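Local structure of N-acetylmuramoyl-L-alanine amidase AmiD (Escherichia coli, 3D2Y) at residues L48-A61 / N97-G109. The protein hydrolyses the amide bond between N-acetylmuramoyl residues and L-alanine in cell-wall glycopeptides, using one zinc ion. Sequence-based numbering, arbitrary orientation. Where two conformers were deposited one is given.
Sequences LTDKQVSSHYLVPA and NDTSIGIELENRG
Glu104, the proton acceptor of the active site, lies against Ser55 and Leu48, a case of a catalytic side chain lined by residues ahead of the neighbouring strand. Its CB lies 3.6 Å from Ser55 OG and near Tyr57 O; CG packs against the Ser55 side chain, 3.3 Å from OG; there the chain bends (chi2 -101°), so that CD faces the Leu48 methyls, 4.2 Å from CD2, and OE1 rests 3.8 Å from Leu48 CD1. Zinc ligand His35 and substrate-binding Thr37 adjoin the side chain. Ser55 OG donates to Tyr57 O from above the carbonyl plane, and Glu104 N reaches the same oxygen from the opposite face at 2.8 Å. Strands 57-59 and 100-105 run parallel, neighbours in the mixed central sheet of the PGRP-like amidase fold; Val59 N to Glu104 O and Glu106 N to Val59 O continue the ladder. On the other face, Val59 CG2 touches Ile103 CG2 and Leu105 CD2. His56 ND1 takes the N-H of Gly102 (3.0 Å), while NE2 bonds Glu80 O; a leucine here would probably leave both backbone groups without their mates. Ala61 N binds Glu106 OE2 at 3.0 Å, from above the carboxylate plane.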
ATOM      1  N   LEU A  48       0.975  10.287  15.973  1.00  2.78           N
ATOM      2  CA  LEU A  48       0.446  10.728  14.687  1.00  6.44           C
ATOM      3  C   LEU A  48      -0.186  12.117  14.661  1.00  7.33           C
ATOM      4  O   LEU A  48      -0.642  12.577  13.593  1.00  6.73           O
ATOM      5  CB  LEU A  48      -0.548   9.698  14.176  1.00  5.09           C
ATOM      6  CG  LEU A  48       0.042   8.315  13.883  1.00  6.63           C
ATOM      7  CD1 LEU A  48      -1.056   7.229  13.795  1.00  2.10           C
ATOM      8  CD2 LEU A  48       0.953   8.342  12.632  1.00  4.13           C
ATOM      9  N   THR A  49      -0.240  12.769  15.817  1.00  8.26           N
ATOM     10  CA  THR A  49      -0.698  14.165  15.906  1.00 11.62           C
ATOM     11  C   THR A  49       0.441  15.098  16.332  1.00 13.57           C
ATOM     12  O   THR A  49       0.225  16.303  16.571  1.00 15.75           O
ATOM     13  CB  THR A  49      -1.953  14.344  16.798  1.00  8.25           C
ATOM     14  OG1 THR A  49      -1.701  13.893  18.145  1.00 10.22           O
ATOM     15  CG2 THR A  49      -3.143  13.531  16.234  1.00  9.12           C
ATOM     16  N   ASP A  50       1.654  14.551  16.386  1.00 13.25           N
ATOM     17  CA  ASP A  50       2.829  15.336  16.749  1.00 16.58           C
ATOM     18  C   ASP A  50       3.470  15.915  15.497  1.00 17.02           C
ATOM     19  O   ASP A  50       2.847  15.998  14.421  1.00 20.14           O
ATOM     20  CB  ASP A  50       3.850  14.522  17.566  1.00 18.31           C
ATOM     21  CG  ASP A  50       4.342  15.278  18.826  1.00 30.34           C
ATOM     22  OD1 ASP A  50       3.483  15.634  19.673  1.00 35.78           O
ATOM     23  OD2 ASP A  50       5.574  15.507  18.985  1.00 30.73           O
ATOM     24  N   LYS A  51       4.716  16.330  15.618  1.00 19.36           N
ATOM     25  CA  LYS A  51       5.255  17.151  14.554  1.00 22.42           C
ATOM     26  C   LYS A  51       6.231  16.425  13.607  1.00 17.25           C
ATOM     27  O   LYS A  51       6.821  17.053  12.737  1.00 15.46           O
ATOM     28  CB  LYS A  51       5.755  18.498  15.095  1.00 25.18           C
ATOM     29  CG  LYS A  51       6.452  18.435  16.437  1.00 30.13           C
ATOM     30  CD  LYS A  51       7.965  18.441  16.263  1.00 34.04           C
ATOM     31  CE  LYS A  51       8.656  18.867  17.557  1.00 35.72           C
ATOM     32  NZ  LYS A  51       9.595  19.991  17.248  1.00 34.24           N
ATOM     33  N   GLN A  52       6.342  15.104  13.757  1.00 14.29           N
ATOM     34  CA  GLN A  52       7.223  14.299  12.904  0.50 15.07           C
ATOM     35  C   GLN A  52       6.467  13.426  11.896  1.00 11.74           C
ATOM     36  O   GLN A  52       6.884  13.279  10.757  1.00 10.01           O
ATOM     37  CB  GLN A  52       8.181  13.460  13.760  0.50 19.66           C
ATOM     38  CG  GLN A  52       9.199  14.314  14.523  0.50 20.09           C
ATOM     39  CD  GLN A  52      10.115  13.502  15.414  0.50 21.26           C
ATOM     40  OE1 GLN A  52      10.987  12.772  14.931  0.50 24.00           O
ATOM     41  NE2 GLN A  52       9.945  13.649  16.729  0.50 21.96           N
ATOM     42  N   VAL A  53       5.350  12.840  12.309  1.00 10.02           N
ATOM     43  CA  VAL A  53       4.603  11.986  11.398  0.50  7.94           C
ATOM     44  C   VAL A  53       3.100  12.132  11.616  1.00  7.11           C
ATOM     45  O   VAL A  53       2.667  12.543  12.670  1.00  3.69           O
ATOM     46  CB  VAL A  53       5.097  10.505  11.454  0.50  8.47           C
ATOM     47  CG1 VAL A  53       5.356  10.053  12.891  0.50  8.01           C
ATOM     48  CG2 VAL A  53       4.102   9.576  10.787  0.50  7.06           C
ATOM     49  N   SER A  54       2.328  11.847  10.580  1.00  2.73           N
ATOM     50  CA  SER A  54       0.873  11.747  10.683  1.00  8.62           C
ATOM     51  C   SER A  54       0.294  10.756   9.658  1.00  5.01           C
ATOM     52  O   SER A  54       1.002  10.248   8.776  1.00  5.35           O
ATOM     53  CB  SER A  54       0.218  13.115  10.485  1.00  4.31           C
ATOM     54  OG  SER A  54       0.418  13.564   9.134  1.00  5.18           O
ATOM     55  N   SER A  55      -0.994  10.468   9.778  1.00  6.84           N
ATOM     56  CA  SER A  55      -1.700   9.721   8.728  1.00  4.70           C
ATOM     57  C   SER A  55      -3.101  10.290   8.641  1.00  6.26           C
ATOM     58  O   SER A  55      -3.559  10.979   9.571  1.00  8.65           O
ATOM     59  CB  SER A  55      -1.750   8.220   9.040  1.00  9.51           C
ATOM     60  OG  SER A  55      -2.432   7.993  10.273  1.00 10.33           O
ATOM     61  N   HIS A  56      -3.802   9.993   7.550  1.00  2.04           N
ATOM     62  CA  HIS A  56      -5.191  10.465   7.409  1.00  5.98           C
ATOM     63  C   HIS A  56      -6.159   9.723   8.294  1.00  5.19           C
ATOM     64  O   HIS A  56      -7.041  10.337   8.880  1.00  3.94           O
ATOM     65  CB  HIS A  56      -5.656  10.385   5.977  1.00  4.31           C
ATOM     66  CG  HIS A  56      -4.817  11.179   5.037  1.00  5.99           C
ATOM     67  ND1 HIS A  56      -3.702  10.666   4.393  1.00  6.17           N
ATOM     68  CD2 HIS A  56      -4.936  12.466   4.623  1.00  4.32           C
ATOM     69  CE1 HIS A  56      -3.172  11.607   3.634  1.00  2.00           C
ATOM     70  NE2 HIS A  56      -3.900  12.711   3.756  1.00  5.55           N
ATOM     71  N   TYR A  57      -5.963   8.406   8.426  1.00  5.88           N
ATOM     72  CA  TYR A  57      -6.818   7.597   9.280  1.00  6.83           C
ATOM     73  C   TYR A  57      -6.019   6.715  10.253  1.00  6.44           C
ATOM     74  O   TYR A  57      -4.883   6.288   9.987  1.00  6.33           O
ATOM     75  CB  TYR A  57      -7.759   6.752   8.416  1.00  2.33           C
ATOM     76  CG  TYR A  57      -8.613   7.545   7.469  1.00  5.25           C
ATOM     77  CD1 TYR A  57      -9.832   8.074   7.900  1.00  6.80           C
ATOM     78  CD2 TYR A  57      -8.218   7.759   6.157  1.00  2.00           C
ATOM     79  CE1 TYR A  57     -10.637   8.804   7.038  1.00  3.72           C
ATOM     80  CE2 TYR A  57      -9.014   8.506   5.268  1.00  2.86           C
ATOM     81  CZ  TYR A  57     -10.223   9.020   5.744  1.00  2.00           C
ATOM     82  OH  TYR A  57     -11.091   9.742   4.982  1.00  2.00           O
ATOM     83  N   LEU A  58      -6.605   6.528  11.417  1.00  2.83           N
ATOM     84  CA  LEU A  58      -6.102   5.593  12.414  1.00  3.77           C
ATOM     85  C   LEU A  58      -7.236   4.633  12.842  1.00  6.47           C
ATOM     86  O   LEU A  58      -8.272   5.079  13.397  1.00  4.27           O
ATOM     87  CB  LEU A  58      -5.522   6.352  13.627  1.00  2.00           C
ATOM     88  CG  LEU A  58      -5.044   5.551  14.862  1.00  4.95           C
ATOM     89  CD1 LEU A  58      -3.863   4.589  14.552  1.00  8.10           C
ATOM     90  CD2 LEU A  58      -4.626   6.527  15.959  1.00  7.00           C
ATOM     91  N   VAL A  59      -7.048   3.336  12.562  1.00  3.12           N
ATOM     92  CA  VAL A  59      -8.053   2.312  12.864  1.00  4.01           C
ATOM     93  C   VAL A  59      -7.622   1.530  14.122  1.00  4.84           C
ATOM     94  O   VAL A  59      -6.575   0.895  14.095  1.00  4.44           O
ATOM     95  CB  VAL A  59      -8.265   1.311  11.691  1.00  2.00           C
ATOM     96  CG1 VAL A  59      -9.530   0.439  11.986  1.00  2.38           C
ATOM     97  CG2 VAL A  59      -8.447   2.100  10.326  1.00  2.00           C
ATOM     98  N   PRO A  60      -8.424   1.578  15.219  1.00  4.37           N
ATOM     99  CA  PRO A  60      -8.027   0.754  16.376  1.00  4.35           C
ATOM    100  C   PRO A  60      -7.996  -0.751  16.015  1.00  2.00           C
ATOM    101  O   PRO A  60      -8.596  -1.178  15.038  1.00  2.00           O
ATOM    102  CB  PRO A  60      -9.140   1.035  17.411  1.00  2.27           C
ATOM    103  CG  PRO A  60      -9.796   2.260  16.997  1.00  4.56           C
ATOM    104  CD  PRO A  60      -9.690   2.285  15.480  1.00  2.00           C
ATOM    105  N   ALA A  61      -7.356  -1.541  16.848  1.00  2.00           N
ATOM    106  CA  ALA A  61      -7.316  -2.997  16.670  1.00  7.02           C
ATOM    107  C   ALA A  61      -8.715  -3.592  16.693  1.00  5.76           C
ATOM    108  O   ALA A  61      -9.002  -4.511  15.940  1.00  7.62           O
ATOM    109  CB  ALA A  61      -6.489  -3.631  17.773  1.00  6.04           C
ATOM    110  N   ASN A  97       3.737  10.950  -0.199  1.00  2.00           N
ATOM    111  CA  ASN A  97       2.889  11.775   0.662  1.00  2.61           C
ATOM    112  C   ASN A  97       2.015  12.659  -0.218  1.00  3.41           C
ATOM    113  O   ASN A  97       0.849  12.855   0.088  1.00  3.24           O
ATOM    114  CB  ASN A  97       3.725  12.687   1.533  1.00  2.02           C
ATOM    115  CG  ASN A  97       4.205  12.004   2.786  1.00  2.10           C
ATOM    116  OD1 ASN A  97       3.768  10.888   3.088  1.00  2.00           O
ATOM    117  ND2 ASN A  97       5.124  12.663   3.525  1.00  4.45           N
ATOM    118  N   ASP A  98       2.601  13.151  -1.311  1.00  2.00           N
ATOM    119  CA  ASP A  98       1.962  14.167  -2.161  1.00  2.00           C
ATOM    120  C   ASP A  98       0.683  13.625  -2.783  1.00  4.72           C
ATOM    121  O   ASP A  98      -0.247  14.348  -2.971  1.00  3.17           O
ATOM    122  CB  ASP A  98       2.886  14.612  -3.318  1.00  3.81           C
ATOM    123  CG  ASP A  98       4.112  15.333  -2.832  1.00  2.00           C
ATOM    124  OD1 ASP A  98       4.219  15.556  -1.608  1.00  3.79           O
ATOM    125  OD2 ASP A  98       4.957  15.693  -3.660  1.00  2.35           O
ATOM    126  N   THR A  99       0.703  12.365  -3.188  1.00  2.34           N
ATOM    127  CA  THR A  99      -0.376  11.772  -3.953  1.00  2.00           C
ATOM    128  C   THR A  99      -1.095  10.606  -3.268  1.00  2.00           C
ATOM    129  O   THR A  99      -1.828   9.880  -3.933  1.00  4.81           O
ATOM    130  CB  THR A  99       0.132  11.319  -5.375  1.00  4.92           C
ATOM    131  OG1 THR A  99       1.155  10.307  -5.236  1.00  2.44           O
ATOM    132  CG2 THR A  99       0.710  12.549  -6.168  1.00  3.15           C
ATOM    133  N   SER A 100      -0.907  10.420  -1.966  1.00  2.00           N
ATOM    134  CA  SER A 100      -1.523   9.270  -1.335  1.00  2.00           C
ATOM    135  C   SER A 100      -2.357   9.637  -0.150  1.00  3.16           C
ATOM    136  O   SER A 100      -2.232  10.736   0.419  1.00  2.34           O
ATOM    137  CB  SER A 100      -0.462   8.257  -0.918  1.00  2.00           C
ATOM    138  OG  SER A 100       0.295   8.721   0.215  1.00  2.32           O
ATOM    139  N   ILE A 101      -3.240   8.709   0.184  1.00  2.85           N
ATOM    140  CA  ILE A 101      -3.903   8.686   1.495  1.00  2.23           C
ATOM    141  C   ILE A 101      -3.261   7.586   2.326  1.00  2.00           C
ATOM    142  O   ILE A 101      -2.940   6.546   1.806  1.00  5.32           O
ATOM    143  CB  ILE A 101      -5.409   8.478   1.297  1.00  3.89           C
ATOM    144  CG1 ILE A 101      -5.991   9.805   0.811  1.00  2.54           C
ATOM    145  CG2 ILE A 101      -6.076   8.063   2.603  1.00  5.19           C
ATOM    146  CD1 ILE A 101      -7.400   9.779   0.433  1.00  5.38           C
ATOM    147  N   GLY A 102      -3.037   7.850   3.620  1.00  4.38           N
ATOM    148  CA  GLY A 102      -2.335   6.899   4.486  1.00  3.91           C
ATOM    149  C   GLY A 102      -3.315   6.448   5.540  1.00  4.78           C
ATOM    150  O   GLY A 102      -3.986   7.269   6.161  1.00  5.08           O
ATOM    151  N   ILE A 103      -3.460   5.138   5.657  1.00  3.34           N
ATOM    152  CA  ILE A 103      -4.252   4.519   6.731  1.00  4.60           C
ATOM    153  C   ILE A 103      -3.342   3.763   7.666  1.00  6.18           C
ATOM    154  O   ILE A 103      -2.638   2.821   7.242  1.00  5.02           O
ATOM    155  CB  ILE A 103      -5.363   3.602   6.185  1.00  2.80           C
ATOM    156  CG1 ILE A 103      -6.352   4.447   5.373  1.00  5.24           C
ATOM    157  CG2 ILE A 103      -6.111   2.894   7.355  1.00  9.78           C
ATOM    158  CD1 ILE A 103      -7.322   3.620   4.604  1.00  4.77           C
ATOM    159  N   GLU A 104      -3.404   4.129   8.945  1.00  4.22           N
ATOM    160  CA  GLU A 104      -2.650   3.431   9.995  1.00  2.70           C
ATOM    161  C   GLU A 104      -3.589   2.505  10.785  1.00  7.14           C
ATOM    162  O   GLU A 104      -4.683   2.911  11.217  1.00  3.19           O
ATOM    163  CB  GLU A 104      -2.005   4.444  10.940  1.00  6.83           C
ATOM    164  CG  GLU A 104      -0.784   5.169  10.345  1.00  7.59           C
ATOM    165  CD  GLU A 104       0.497   4.593  10.858  1.00  8.85           C
ATOM    166  OE1 GLU A 104       0.530   4.214  12.033  1.00 15.00           O
ATOM    167  OE2 GLU A 104       1.492   4.550  10.132  1.00 11.98           O
ATOM    168  N   LEU A 105      -3.125   1.274  10.951  1.00  6.13           N
ATOM    169  CA  LEU A 105      -3.806   0.169  11.632  1.00  4.05           C
ATOM    170  C   LEU A 105      -3.066  -0.146  12.929  1.00  4.43           C
ATOM    171  O   LEU A 105      -1.872  -0.472  12.926  1.00  4.03           O
ATOM    172  CB  LEU A 105      -3.849  -1.051  10.721  1.00  5.41           C
ATOM    173  CG  LEU A 105      -4.378  -0.905   9.280  1.00  6.89           C
ATOM    174  CD1 LEU A 105      -4.374  -2.258   8.553  1.00  4.45           C
ATOM    175  CD2 LEU A 105      -5.795  -0.363   9.322  1.00  5.97           C
ATOM    176  N   GLU A 106      -3.784  -0.038  14.034  1.00  3.60           N
ATOM    177  CA  GLU A 106      -3.192  -0.350  15.332  1.00  2.00           C
ATOM    178  C   GLU A 106      -2.880  -1.839  15.318  1.00  2.00           C
ATOM    179  O   GLU A 106      -3.784  -2.671  15.267  1.00  7.27           O
ATOM    180  CB  GLU A 106      -4.114  -0.017  16.491  1.00  2.00           C
ATOM    181  CG  GLU A 106      -3.508  -0.379  17.872  1.00  2.92           C
ATOM    182  CD  GLU A 106      -4.531  -0.526  19.021  1.00  4.04           C
ATOM    183  OE1 GLU A 106      -4.124  -1.042  20.073  1.00  4.03           O
ATOM    184  OE2 GLU A 106      -5.701  -0.121  18.887  1.00  7.83           O
ATOM    185  N   ASN A 107      -1.600  -2.161  15.352  1.00  2.98           N
ATOM    186  CA  ASN A 107      -1.165  -3.555  15.310  1.00  6.59           C
ATOM    187  C   ASN A 107       0.288  -3.524  15.763  1.00  2.30           C
ATOM    188  O   ASN A 107       0.988  -2.565  15.459  1.00  3.87           O
ATOM    189  CB  ASN A 107      -1.340  -4.109  13.874  1.00  3.85           C
ATOM    190  CG  ASN A 107      -0.685  -5.489  13.691  1.00  4.87           C
ATOM    191  OD1 ASN A 107       0.540  -5.590  13.472  1.00  7.58           O
ATOM    192  ND2 ASN A 107      -1.491  -6.564  13.803  1.00  2.00           N
ATOM    193  N   ARG A 108       0.732  -4.551  16.489  1.00  4.93           N
ATOM    194  CA  ARG A 108       2.061  -4.548  17.113  1.00  5.36           C
ATOM    195  C   ARG A 108       3.259  -4.668  16.152  1.00  9.84           C
ATOM    196  O   ARG A 108       4.414  -4.392  16.549  1.00  9.04           O
ATOM    197  CB  ARG A 108       2.124  -5.640  18.199  1.00  6.30           C
ATOM    198  CG  ARG A 108       3.520  -6.006  18.681  1.00 11.87           C
ATOM    199  CD  ARG A 108       3.534  -7.422  19.340  1.00 15.32           C
ATOM    200  NE  ARG A 108       2.167  -7.846  19.636  1.00 18.44           N
ATOM    201  CZ  ARG A 108       1.608  -9.003  19.283  1.00 18.84           C
ATOM    202  NH1 ARG A 108       2.296  -9.954  18.667  1.00 12.55           N
ATOM    203  NH2 ARG A 108       0.335  -9.210  19.597  1.00 20.20           N
ATOM    204  N   GLY A 109       2.988  -5.061  14.905  1.00  5.67           N
ATOM    205  CA  GLY A 109       4.059  -5.386  13.943  1.00  8.81           C
ATOM    206  C   GLY A 109       4.837  -6.633  14.324  1.00 18.34           C
ATOM    207  O   GLY A 109       4.246  -7.633  14.799  1.00 18.71           O
TER